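Local atomic coordinates of putative peptidoglycan-binding/hydrolysing protein (Peptoclostridium difficile, PDB entry 5TV7), a protein that probably binds peptidoglycan and may take part in its hydrolysis, and holds glutamine hydroxamate in a pocket of its C-terminal helical part. Residues G28-Y33 with A80-S85; I123-L128 with V147-K152; S136-K141 with G159-A164. One frame throughout, in Å; residues are numbered along the deposited sequence.

Contact 1: residues G28-Y33 with A80-S85; sequences GYIYTY and ASYTVS
The shortest polar bond here runs from A80 N to G28 O at 2.9 Å. Its mate runs from G28 N to A80 O at 3.0 Å, so the N-H and the C=O of both residues are used. The two bonds make G28 and A80 an antiparallel hydrogen-bonded pair joining strands 26-32 and 78-87, neighbours in the five-stranded antiparallel sheet. The strands pair on through I30 with V78 and Y82 with L26; 28-33 and 80-85 run away from the G28-A80 pair in opposite directions, the axes of the two short segments standing at 112°. I30 and A80 pack beside the pair. With CG1 of I30 set beside the backbone N (chi1 -58°) and the chain extended beyond it (chi2 175°), CD1 reaches back to A80 CB at 3.8 Å. The same methyl touches the Y82 hydroxyl, I30 CD1 to Y82 OH 3.7 Å, where the two side chains cross at about a right angle. That hydroxyl also has a weak hydrogen bond with K119 NZ, while the Y82 ring meets F62 edge-to-face; F62, on strand 60-64, also touches I30 and A80.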
ATOM      1  N   GLY A  28      -9.521  -5.427  -5.704  1.00 41.56           N
ATOM      2  CA  GLY A  28     -10.380  -5.073  -4.588  1.00 41.67           C
ATOM      3  C   GLY A  28     -11.217  -3.866  -4.934  1.00 43.69           C
ATOM      4  O   GLY A  28     -11.372  -3.530  -6.113  1.00 44.71           O
ATOM      5  N   TYR A  29     -11.742  -3.201  -3.912  1.00 43.85           N
ATOM      6  CA  TYR A  29     -12.609  -2.045  -4.102  1.00 45.56           C
ATOM      7  C   TYR A  29     -12.087  -0.786  -3.409  1.00 45.03           C
ATOM      8  O   TYR A  29     -11.547  -0.849  -2.298  1.00 42.38           O
ATOM      9  CB  TYR A  29     -14.022  -2.383  -3.607  1.00 49.01           C
ATOM     10  CG  TYR A  29     -14.677  -3.447  -4.454  1.00 51.90           C
ATOM     11  CD1 TYR A  29     -14.443  -4.804  -4.216  1.00 52.13           C
ATOM     12  CD2 TYR A  29     -15.497  -3.100  -5.526  1.00 55.21           C
ATOM     13  CE1 TYR A  29     -15.025  -5.780  -5.011  1.00 55.15           C
ATOM     14  CE2 TYR A  29     -16.082  -4.070  -6.329  1.00 58.44           C
ATOM     15  CZ  TYR A  29     -15.844  -5.407  -6.065  1.00 58.09           C
ATOM     16  OH  TYR A  29     -16.420  -6.363  -6.863  1.00 63.33           O
ATOM     17  N   ILE A  30     -12.241   0.350  -4.086  1.00 46.51           N
ATOM     18  CA  ILE A  30     -11.855   1.647  -3.552  1.00 46.58           C
ATOM     19  C   ILE A  30     -13.095   2.253  -2.927  1.00 49.70           C
ATOM     20  O   ILE A  30     -14.152   2.311  -3.554  1.00 53.33           O
ATOM     21  CB  ILE A  30     -11.347   2.613  -4.647  1.00 48.29           C
ATOM     22  CG1 ILE A  30     -10.150   2.013  -5.393  1.00 46.19           C
ATOM     23  CG2 ILE A  30     -10.964   3.962  -4.035  1.00 48.55           C
ATOM     24  CD1 ILE A  30      -9.682   2.858  -6.568  1.00 47.72           C
ATOM     25  N   TYR A  31     -12.957   2.694  -1.684  1.00 49.92           N
ATOM     26  CA  TYR A  31     -14.031   3.326  -0.939  1.00 51.82           C
ATOM     27  C   TYR A  31     -13.560   4.678  -0.462  1.00 52.13           C
ATOM     28  O   TYR A  31     -12.360   4.931  -0.372  1.00 49.00           O
ATOM     29  CB  TYR A  31     -14.352   2.515   0.323  1.00 51.85           C
ATOM     30  CG  TYR A  31     -14.940   1.155   0.080  1.00 52.68           C
ATOM     31  CD1 TYR A  31     -16.315   0.999  -0.093  1.00 56.01           C
ATOM     32  CD2 TYR A  31     -14.133   0.015   0.043  1.00 49.59           C
ATOM     33  CE1 TYR A  31     -16.871  -0.249  -0.308  1.00 57.21           C
ATOM     34  CE2 TYR A  31     -14.684  -1.237  -0.173  1.00 51.07           C
ATOM     35  CZ  TYR A  31     -16.051  -1.361  -0.352  1.00 54.79           C
ATOM     36  OH  TYR A  31     -16.616  -2.589  -0.572  1.00 58.52           O
ATOM     37  N   THR A  32     -14.513   5.550  -0.170  1.00 55.20           N
ATOM     38  CA  THR A  32     -14.212   6.806   0.475  1.00 56.17           C
ATOM     39  C   THR A  32     -14.379   6.457   1.952  1.00 56.69           C
ATOM     40  O   THR A  32     -15.080   5.486   2.288  1.00 56.10           O
ATOM     41  CB  THR A  32     -15.191   7.923   0.087  1.00 60.58           C
ATOM     42  OG1 THR A  32     -16.525   7.507   0.387  1.00 63.20           O
ATOM     43  CG2 THR A  32     -15.081   8.248  -1.403  1.00 61.79           C
ATOM     44  N   TYR A  33     -13.740   7.229   2.827  1.00 56.29           N
ATOM     45  CA  TYR A  33     -13.833   6.988   4.263  1.00 58.00           C
ATOM     46  C   TYR A  33     -15.296   6.921   4.730  1.00 62.58           C
ATOM     47  O   TYR A  33     -15.663   6.025   5.488  1.00 62.35           O
ATOM     48  CB  TYR A  33     -13.034   8.047   5.033  1.00 58.88           C
ATOM     49  CG  TYR A  33     -13.139   7.961   6.540  1.00 60.58           C
ATOM     50  CD1 TYR A  33     -12.717   6.823   7.223  1.00 59.63           C
ATOM     51  CD2 TYR A  33     -13.615   9.039   7.289  1.00 64.93           C
ATOM     52  CE1 TYR A  33     -12.798   6.746   8.604  1.00 62.26           C
ATOM     53  CE2 TYR A  33     -13.703   8.973   8.673  1.00 66.52           C
ATOM     54  CZ  TYR A  33     -13.291   7.827   9.327  1.00 65.51           C
ATOM     55  OH  TYR A  33     -13.370   7.762  10.697  1.00 68.67           O
ATOM     56  N   ALA A  80     -11.026  -2.039  -8.557  1.00 44.56           N
ATOM     57  CA  ALA A  80      -9.712  -1.657  -9.065  1.00 43.15           C
ATOM     58  C   ALA A  80      -8.794  -2.866  -9.002  1.00 41.98           C
ATOM     59  O   ALA A  80      -8.911  -3.692  -8.102  1.00 42.99           O
ATOM     60  CB  ALA A  80      -9.129  -0.497  -8.270  1.00 41.93           C
ATOM     61  N   SER A  81      -7.894  -2.958  -9.971  1.00 41.07           N
ATOM     62  CA  SER A  81      -6.953  -4.060 -10.089  1.00 42.02           C
ATOM     63  C   SER A  81      -5.551  -3.479 -10.356  1.00 39.84           C
ATOM     64  O   SER A  81      -5.326  -2.847 -11.386  1.00 39.54           O
ATOM     65  CB  SER A  81      -7.413  -4.968 -11.227  1.00 44.31           C
ATOM     66  OG  SER A  81      -6.570  -6.086 -11.373  1.00 47.06           O
ATOM     67  N   TYR A  82      -4.622  -3.679  -9.418  1.00 38.33           N
ATOM     68  CA  TYR A  82      -3.271  -3.111  -9.529  1.00 36.16           C
ATOM     69  C   TYR A  82      -2.189  -4.122  -9.834  1.00 35.44           C
ATOM     70  O   TYR A  82      -2.180  -5.225  -9.283  1.00 34.64           O
ATOM     71  CB  TYR A  82      -2.856  -2.430  -8.220  1.00 36.09           C
ATOM     72  CG  TYR A  82      -3.740  -1.305  -7.764  1.00 37.34           C
ATOM     73  CD1 TYR A  82      -3.679  -0.061  -8.370  1.00 37.46           C
ATOM     74  CD2 TYR A  82      -4.599  -1.464  -6.679  1.00 40.18           C
ATOM     75  CE1 TYR A  82      -4.470   0.992  -7.935  1.00 38.65           C
ATOM     76  CE2 TYR A  82      -5.403  -0.416  -6.236  1.00 40.56           C
ATOM     77  CZ  TYR A  82      -5.333   0.809  -6.870  1.00 40.97           C
ATOM     78  OH  TYR A  82      -6.125   1.847  -6.440  1.00 42.74           O
ATOM     79  N   THR A  83      -1.248  -3.705 -10.672  1.00 34.15           N
ATOM     80  CA  THR A  83      -0.045  -4.473 -10.994  1.00 35.16           C
ATOM     81  C   THR A  83       1.128  -3.502 -10.836  1.00 34.36           C
ATOM     82  O   THR A  83       0.925  -2.298 -10.747  1.00 34.17           O
ATOM     83  CB  THR A  83      -0.079  -5.063 -12.403  1.00 37.59           C
ATOM     84  OG1 THR A  83      -0.361  -4.027 -13.346  1.00 38.28           O
ATOM     85  CG2 THR A  83      -1.158  -6.139 -12.510  1.00 40.77           C
ATOM     86  N   VAL A  84       2.348  -4.022 -10.830  1.00 34.93           N
ATOM     87  CA  VAL A  84       3.526  -3.222 -10.557  1.00 33.83           C
ATOM     88  C   VAL A  84       4.572  -3.354 -11.638  1.00 35.47           C
ATOM     89  O   VAL A  84       4.866  -4.460 -12.094  1.00 36.08           O
ATOM     90  CB  VAL A  84       4.182  -3.683  -9.227  1.00 34.48           C
ATOM     91  CG1 VAL A  84       5.437  -2.869  -8.930  1.00 34.04           C
ATOM     92  CG2 VAL A  84       3.198  -3.574  -8.074  1.00 32.72           C
ATOM     93  N   SER A  85       5.142  -2.217 -12.024  1.00 33.79           N
ATOM     94  CA  SER A  85       6.209  -2.172 -13.002  1.00 34.92           C
ATOM     95  C   SER A  85       7.349  -1.398 -12.367  1.00 34.79           C
ATOM     96  O   SER A  85       7.175  -0.251 -11.949  1.00 33.26           O
ATOM     97  CB  SER A  85       5.776  -1.454 -14.273  1.00 36.02           C
ATOM     98  OG  SER A  85       6.850  -1.451 -15.199  1.00 37.24           O
TER

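Contact 2: residues I123-L128 with V147-K152; sequences IMLTLL and VSFQKK
F149 projects from helix 140-152 toward helix 116-127, where its ring and CB meet the ends of L125 and L128. This is helix-to-helix packing within the putative peptidoglycan-binding domain of the C-terminal half, a small helical bundle that helix 163-173 completes. The closest touch is made by one branch of L128: CD1 lies 3.5 Å from F149 CE1 and 4.0 Å from F149 CD1, meeting the ring obliquely. L125 works nearer the root of the same side chain, its CD2 resting 4.1 Å from F149 CB. F149 has CG anti to its own N (chi1 172°), which carries the ring out into the gap between the helices. The backbones stay well apart, L125 CA and F149 CA being 8.1 Å from each other, and direct contact between them is made by side chains. L169 and L172 of helix 163-173 also touch F149, and Y153 meets its ring with the planes at about 50°, so the ring is packed by helices 116-127 and 163-173 and by Y153 just after its own helix. Polar contact appears at the exposed margin, past the end of helix 116-127. There the fully extended chain of K152 reaches a bridging water, which accepts from K152 NZ at 2.9 Å and donates to L128 O at 3.3 Å.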
ATOM      1  N   ILE A 123       0.424  -0.932  -1.365  1.00 25.55           N
ATOM      2  CA  ILE A 123      -0.030  -1.861  -2.363  1.00 26.93           C
ATOM      3  C   ILE A 123       0.972  -3.006  -2.507  1.00 26.39           C
ATOM      4  O   ILE A 123       0.585  -4.155  -2.475  1.00 26.48           O
ATOM      5  CB  ILE A 123      -0.285  -1.169  -3.701  1.00 27.74           C
ATOM      6  CG1 ILE A 123      -1.587  -0.370  -3.591  1.00 29.32           C
ATOM      7  CG2 ILE A 123      -0.384  -2.199  -4.819  1.00 28.07           C
ATOM      8  CD1 ILE A 123      -1.791   0.641  -4.686  1.00 31.35           C
HETATM    9  N   MSE A 124       2.247  -2.679  -2.615  1.00 26.16           N
HETATM   10  CA  MSE A 124       3.292  -3.706  -2.760  1.00 27.89           C
HETATM   11  C   MSE A 124       3.413  -4.596  -1.536  1.00 28.79           C
HETATM   12  O   MSE A 124       3.544  -5.820  -1.660  1.00 30.28           O
HETATM   13  CB  MSE A 124       4.611  -3.012  -3.097  1.00 28.73           C
HETATM   14  CG  MSE A 124       4.532  -2.498  -4.530  1.00 29.74           C
HETATM   15 SE   MSE A 124       6.279  -1.862  -5.148  1.00 32.29          SE
HETATM   16  CE  MSE A 124       6.335  -0.231  -4.100  1.00 31.77           C
ATOM     17  N   LEU A 125       3.362  -4.001  -0.349  1.00 28.36           N
ATOM     18  CA  LEU A 125       3.433  -4.778   0.902  1.00 28.56           C
ATOM     19  C   LEU A 125       2.231  -5.720   0.990  1.00 30.01           C
ATOM     20  O   LEU A 125       2.376  -6.897   1.352  1.00 29.29           O
ATOM     21  CB  LEU A 125       3.489  -3.859   2.115  1.00 28.13           C
ATOM     22  CG  LEU A 125       4.777  -3.074   2.306  1.00 28.67           C
ATOM     23  CD1 LEU A 125       4.568  -1.934   3.294  1.00 29.65           C
ATOM     24  CD2 LEU A 125       5.895  -3.992   2.780  1.00 29.35           C
ATOM     25  N   THR A 126       1.057  -5.220   0.606  1.00 29.74           N
ATOM     26  CA  THR A 126      -0.143  -6.052   0.619  1.00 30.96           C
ATOM     27  C   THR A 126      -0.018  -7.249  -0.351  1.00 32.69           C
ATOM     28  O   THR A 126      -0.441  -8.353  -0.008  1.00 33.10           O
ATOM     29  CB  THR A 126      -1.408  -5.231   0.352  1.00 30.60           C
ATOM     30  OG1 THR A 126      -1.495  -4.184   1.328  1.00 29.95           O
ATOM     31  CG2 THR A 126      -2.634  -6.098   0.453  1.00 33.30           C
ATOM     32  N   LEU A 127       0.581  -7.039  -1.531  1.00 32.88           N
ATOM     33  CA  LEU A 127       0.818  -8.143  -2.481  1.00 34.84           C
ATOM     34  C   LEU A 127       1.718  -9.231  -1.904  1.00 34.79           C
ATOM     35  O   LEU A 127       1.584 -10.393  -2.268  1.00 37.86           O
ATOM     36  CB  LEU A 127       1.456  -7.650  -3.780  1.00 34.91           C
ATOM     37  CG  LEU A 127       0.549  -7.036  -4.826  1.00 35.69           C
ATOM     38  CD1 LEU A 127       1.384  -6.374  -5.910  1.00 36.26           C
ATOM     39  CD2 LEU A 127      -0.360  -8.113  -5.413  1.00 37.05           C
ATOM     40  N   LEU A 128       2.643  -8.844  -1.037  1.00 32.88           N
ATOM     41  CA  LEU A 128       3.568  -9.787  -0.410  1.00 33.85           C
ATOM     42  C   LEU A 128       3.007 -10.434   0.839  1.00 34.16           C
ATOM     43  O   LEU A 128       3.707 -11.201   1.506  1.00 37.56           O
ATOM     44  CB  LEU A 128       4.888  -9.104  -0.100  1.00 33.76           C
ATOM     45  CG  LEU A 128       5.613  -8.608  -1.345  1.00 34.90           C
ATOM     46  CD1 LEU A 128       6.896  -7.917  -0.931  1.00 36.11           C
ATOM     47  CD2 LEU A 128       5.900  -9.756  -2.308  1.00 36.56           C
ATOM     48  N   VAL A 147       9.265  -3.013   8.795  1.00 28.05           N
ATOM     49  CA  VAL A 147      10.296  -3.652   9.650  1.00 29.31           C
ATOM     50  C   VAL A 147      10.332  -5.164   9.392  1.00 29.52           C
ATOM     51  O   VAL A 147      11.415  -5.733   9.202  1.00 30.03           O
ATOM     52  CB  VAL A 147      10.053  -3.350  11.148  1.00 31.00           C
ATOM     53  CG1 VAL A 147      10.921  -4.217  12.068  1.00 32.77           C
ATOM     54  CG2 VAL A 147      10.282  -1.866  11.425  1.00 31.45           C
ATOM     55  N   SER A 148       9.156  -5.803   9.353  1.00 29.43           N
ATOM     56  CA  SER A 148       9.074  -7.251   9.102  1.00 30.83           C
ATOM     57  C   SER A 148       9.642  -7.627   7.739  1.00 29.38           C
ATOM     58  O   SER A 148      10.370  -8.609   7.604  1.00 28.28           O
ATOM     59  CB  SER A 148       7.623  -7.742   9.186  1.00 32.67           C
ATOM     60  OG  SER A 148       7.128  -7.626  10.500  1.00 35.59           O
ATOM     61  N   PHE A 149       9.253  -6.855   6.729  1.00 28.13           N
ATOM     62  CA  PHE A 149       9.735  -7.041   5.371  1.00 28.22           C
ATOM     63  C   PHE A 149      11.241  -6.909   5.323  1.00 28.65           C
ATOM     64  O   PHE A 149      11.927  -7.735   4.733  1.00 28.95           O
ATOM     65  CB  PHE A 149       9.072  -6.027   4.424  1.00 28.32           C
ATOM     66  CG  PHE A 149       9.646  -6.025   3.037  1.00 28.22           C
ATOM     67  CD1 PHE A 149       9.250  -6.967   2.107  1.00 29.67           C
ATOM     68  CD2 PHE A 149      10.570  -5.061   2.653  1.00 29.21           C
ATOM     69  CE1 PHE A 149       9.771  -6.959   0.809  1.00 30.00           C
ATOM     70  CE2 PHE A 149      11.089  -5.042   1.362  1.00 29.44           C
ATOM     71  CZ  PHE A 149      10.697  -5.996   0.444  1.00 29.51           C
ATOM     72  N   GLN A 150      11.756  -5.863   5.951  1.00 28.95           N
ATOM     73  CA  GLN A 150      13.196  -5.641   5.977  1.00 29.11           C
ATOM     74  C   GLN A 150      13.933  -6.792   6.654  1.00 31.33           C
ATOM     75  O   GLN A 150      14.988  -7.236   6.168  1.00 32.73           O
ATOM     76  CB  GLN A 150      13.509  -4.300   6.642  1.00 28.54           C
ATOM     77  CG  GLN A 150      13.139  -3.130   5.757  1.00 27.61           C
ATOM     78  CD  GLN A 150      13.099  -1.806   6.480  1.00 27.94           C
ATOM     79  OE1 GLN A 150      12.874  -1.745   7.690  1.00 28.15           O
ATOM     80  NE2 GLN A 150      13.263  -0.727   5.724  1.00 28.33           N
ATOM     81  N   LYS A 151      13.387  -7.290   7.762  1.00 32.31           N
ATOM     82  CA  LYS A 151      14.023  -8.424   8.438  1.00 34.89           C
ATOM     83  C   LYS A 151      13.980  -9.665   7.557  1.00 34.58           C
ATOM     84  O   LYS A 151      14.978 -10.358   7.418  1.00 36.17           O
ATOM     85  CB  LYS A 151      13.380  -8.713   9.786  1.00 37.98           C
ATOM     86  CG  LYS A 151      13.725  -7.681  10.852  1.00 40.31           C
ATOM     87  CD  LYS A 151      12.954  -7.945  12.141  1.00 43.66           C
ATOM     88  CE  LYS A 151      13.384  -7.008  13.266  1.00 46.63           C
ATOM     89  NZ  LYS A 151      12.557  -7.257  14.485  1.00 51.25           N
ATOM     90  N   LYS A 152      12.844  -9.920   6.925  1.00 32.41           N
ATOM     91  CA  LYS A 152      12.724 -11.081   6.068  1.00 33.16           C
ATOM     92  C   LYS A 152      13.758 -11.083   4.939  1.00 34.17           C
ATOM     93  O   LYS A 152      14.338 -12.131   4.635  1.00 33.35           O
ATOM     94  CB  LYS A 152      11.312 -11.190   5.466  1.00 32.79           C
ATOM     95  CG  LYS A 152      11.125 -12.374   4.510  1.00 33.62           C
ATOM     96  CD  LYS A 152       9.664 -12.571   4.126  1.00 33.87           C
ATOM     97  CE  LYS A 152       9.464 -13.815   3.269  1.00 35.40           C
ATOM     98  NZ  LYS A 152       8.030 -14.011   2.888  1.00 35.59           N
TER
HETATM   99  O   HOH W   1       6.795 -11.454   2.561  1.00 49.22           O

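Contact 3: residues S136-K141 with G159-A164; sequences SSFGSK and GIIGPA. With HGA (glutamine hydroxamate), chain C.
The F138 ring, from the loop leading into helix 140-152, packs against the I161 side chain and the G159 carbonyl, inside the helical putative peptidoglycan-binding domain. With CG anti to the backbone N (chi1 -161°), the ring is carried toward I161, whose CD1 is 4.0 Å from F138 CE2; the two side chains meet at a slant. CG1 of I161 follows along the same ring atom, so one branch of the isoleucine makes the whole touch. V118, Y143 and V146 also press on F138, closing it into the core between helices 116-127 and 140-152.

One polar atom comes near the ring without a hydrogen bond: the carbonyl oxygen of G159 lies 3.4 Å from F138 CZ, approaching obliquely. F138 itself is the centre of an inverse gamma turn, and G139 after it is the N-cap of helix 140-152, just as G162 is the N-cap of helix 163-173.

The ligand is held by hydrogen bonds from 159-164. The amino nitrogen of glutamine hydroxamate donates to I160 O at 2.9 Å. Its carboxylate meets the start of helix 163-173, where the helix dipole would probably help to hold the negative charge. The two backbone amides divide the carboxylate: G162 N gives a weak bond to the ligand O, and A164 N binds OXT at 3.1 Å. The ligand is also hydrogen-bonded to T165 OG1 and D158 OD2. Van der Waals contact reaches the hydroxamate end, where I160 CD1 lies 3.6 Å from the ligand OZ2.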
ATOM      1  N   SER A 136      -2.865   5.393   2.027  1.00 33.63           N
ATOM      2  CA  SER A 136      -1.871   6.454   1.784  1.00 34.15           C
ATOM      3  C   SER A 136      -1.282   7.110   3.031  1.00 34.78           C
ATOM      4  O   SER A 136      -0.547   8.065   2.879  1.00 35.54           O
ATOM      5  CB  SER A 136      -2.436   7.576   0.878  1.00 35.92           C
ATOM      6  OG  SER A 136      -3.019   7.050  -0.286  1.00 36.45           O
ATOM      7  N   SER A 137      -1.611   6.634   4.241  1.00 34.91           N
ATOM      8  CA  SER A 137      -1.026   7.180   5.476  1.00 35.41           C
ATOM      9  C   SER A 137      -0.109   6.140   6.139  1.00 33.05           C
ATOM     10  O   SER A 137      -0.523   5.019   6.414  1.00 31.33           O
ATOM     11  CB  SER A 137      -2.101   7.651   6.446  1.00 38.56           C
ATOM     12  OG  SER A 137      -2.636   8.895   6.021  1.00 42.01           O
ATOM     13  N   PHE A 138       1.131   6.544   6.378  1.00 32.14           N
ATOM     14  CA  PHE A 138       2.171   5.682   6.942  1.00 31.70           C
ATOM     15  C   PHE A 138       2.059   5.711   8.473  1.00 32.81           C
ATOM     16  O   PHE A 138       2.683   6.543   9.149  1.00 32.91           O
ATOM     17  CB  PHE A 138       3.543   6.193   6.474  1.00 30.68           C
ATOM     18  CG  PHE A 138       4.672   5.190   6.580  1.00 29.81           C
ATOM     19  CD1 PHE A 138       4.859   4.409   7.712  1.00 29.76           C
ATOM     20  CD2 PHE A 138       5.628   5.115   5.561  1.00 29.73           C
ATOM     21  CE1 PHE A 138       5.924   3.534   7.799  1.00 28.79           C
ATOM     22  CE2 PHE A 138       6.689   4.237   5.645  1.00 28.67           C
ATOM     23  CZ  PHE A 138       6.835   3.444   6.766  1.00 28.17           C
ATOM     24  N   GLY A 139       1.238   4.807   9.006  1.00 32.87           N
ATOM     25  CA  GLY A 139       1.042   4.679  10.448  1.00 34.39           C
ATOM     26  C   GLY A 139       1.747   3.452  10.993  1.00 34.27           C
ATOM     27  O   GLY A 139       2.645   2.897  10.357  1.00 31.00           O
ATOM     28  N   SER A 140       1.308   3.010  12.166  1.00 36.13           N
ATOM     29  CA  SER A 140       1.927   1.880  12.857  1.00 37.28           C
ATOM     30  C   SER A 140       1.903   0.555  12.107  1.00 36.17           C
ATOM     31  O   SER A 140       2.886  -0.177  12.143  1.00 35.90           O
ATOM     32  CB  SER A 140       1.287   1.696  14.229  1.00 39.74           C
ATOM     33  OG  SER A 140       1.474   2.878  14.984  1.00 43.90           O
ATOM     34  N   LYS A 141       0.791   0.242  11.451  1.00 36.47           N
ATOM     35  CA  LYS A 141       0.690  -1.008  10.711  1.00 37.30           C
ATOM     36  C   LYS A 141       1.663  -1.064   9.561  1.00 33.88           C
ATOM     37  O   LYS A 141       2.251  -2.114   9.320  1.00 32.90           O
ATOM     38  CB  LYS A 141      -0.731  -1.274  10.227  1.00 41.33           C
ATOM     39  CG  LYS A 141      -1.675  -1.611  11.369  1.00 46.73           C
ATOM     40  CD  LYS A 141      -3.046  -2.049  10.893  1.00 51.76           C
ATOM     41  CE  LYS A 141      -2.985  -3.338  10.074  1.00 52.98           C
ATOM     42  NZ  LYS A 141      -4.350  -3.888   9.806  1.00 56.77           N
ATOM     43  N   GLY A 159      12.453   0.616   9.478  1.00 29.96           N
ATOM     44  CA  GLY A 159      11.078   1.026   9.242  1.00 29.94           C
ATOM     45  C   GLY A 159      10.929   2.163   8.248  1.00 30.66           C
ATOM     46  O   GLY A 159       9.849   2.710   8.093  1.00 31.64           O
ATOM     47  N   ILE A 160      12.009   2.496   7.556  1.00 31.75           N
ATOM     48  CA  ILE A 160      12.017   3.577   6.591  1.00 31.72           C
ATOM     49  C   ILE A 160      12.129   3.009   5.189  1.00 30.54           C
ATOM     50  O   ILE A 160      12.959   2.145   4.916  1.00 30.09           O
ATOM     51  CB  ILE A 160      13.184   4.533   6.883  1.00 33.91           C
ATOM     52  CG1 ILE A 160      12.983   5.153   8.273  1.00 35.52           C
ATOM     53  CG2 ILE A 160      13.278   5.619   5.814  1.00 34.18           C
ATOM     54  CD1 ILE A 160      14.034   6.152   8.655  1.00 37.92           C
ATOM     55  N   ILE A 161      11.277   3.475   4.292  1.00 30.46           N
ATOM     56  CA  ILE A 161      11.356   2.990   2.929  1.00 30.18           C
ATOM     57  C   ILE A 161      12.207   3.971   2.142  1.00 29.06           C
ATOM     58  O   ILE A 161      11.787   5.079   1.840  1.00 29.28           O
ATOM     59  CB  ILE A 161       9.987   2.817   2.268  1.00 31.08           C
ATOM     60  CG1 ILE A 161       9.063   1.964   3.161  1.00 31.02           C
ATOM     61  CG2 ILE A 161      10.181   2.183   0.887  1.00 30.59           C
ATOM     62  CD1 ILE A 161       7.646   1.825   2.633  1.00 31.63           C
ATOM     63  N   GLY A 162      13.424   3.546   1.860  1.00 27.94           N
ATOM     64  CA  GLY A 162      14.374   4.289   1.061  1.00 29.25           C
ATOM     65  C   GLY A 162      14.756   3.422  -0.124  1.00 29.19           C
ATOM     66  O   GLY A 162      14.123   2.388  -0.369  1.00 29.04           O
ATOM     67  N   PRO A 163      15.785   3.825  -0.856  1.00 31.16           N
ATOM     68  CA  PRO A 163      16.228   3.133  -2.073  1.00 33.27           C
ATOM     69  C   PRO A 163      16.333   1.612  -2.008  1.00 32.74           C
ATOM     70  O   PRO A 163      15.801   0.937  -2.882  1.00 31.79           O
ATOM     71  CB  PRO A 163      17.608   3.753  -2.328  1.00 35.02           C
ATOM     72  CG  PRO A 163      17.454   5.157  -1.845  1.00 35.05           C
ATOM     73  CD  PRO A 163      16.502   5.105  -0.671  1.00 33.30           C
ATOM     74  N   ALA A 164      17.004   1.076  -0.992  1.00 33.95           N
ATOM     75  CA  ALA A 164      17.176  -0.378  -0.891  1.00 33.75           C
ATOM     76  C   ALA A 164      15.843  -1.099  -0.689  1.00 31.29           C
ATOM     77  O   ALA A 164      15.614  -2.152  -1.274  1.00 29.51           O
ATOM     78  CB  ALA A 164      18.142  -0.731   0.232  1.00 35.37           C
TER
HETATM   79  N   HGA C 301      15.833   1.993   4.938  1.00 47.00           N
HETATM   80  CA  HGA C 301      16.432   2.852   3.930  1.00 50.58           C
HETATM   81  CB  HGA C 301      17.837   3.253   4.394  1.00 53.46           C
HETATM   82  CG  HGA C 301      18.274   4.638   3.898  1.00 56.33           C
HETATM   83  CD  HGA C 301      17.544   5.768   4.599  1.00 57.77           C
HETATM   84  OE1 HGA C 301      16.876   6.547   3.944  1.00 54.14           O
HETATM   85  NE2 HGA C 301      17.664   5.860   5.926  1.00 63.67           N
HETATM   86  OZ2 HGA C 301      16.990   6.849   6.644  1.00 63.71           O
HETATM   87  C   HGA C 301      16.456   2.132   2.597  1.00 47.69           C
HETATM   88  O   HGA C 301      15.582   1.267   2.383  1.00 41.55           O
HETATM   89  OXT HGA C 301      17.319   2.428   1.734  1.00 47.61           O

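In the fold
Contact 1 joins two beta strands of the N-terminal putative peptidoglycan-binding domain and is the one held by backbone hydrogen bonds between its segments; contacts 2 and 3 lie in the C-terminal helical domain and rely on packing of an aromatic ring, in contact 3 partly against a backbone carbonyl. Contacts 2 and 3 are both buried and share helix 140-152, and they meet where Q150 OE1 receives G159 N in a probable hydrogen bond. Contact 1 is only partly buried, yet its strand 78-87 touches helix 116-127 of contact 2, with V84 against M124 and L127, and Y82 against I123, joining strands to helices. Polar chemistry in contact 2 is a water at its margin, in contact 3 a bound ligand.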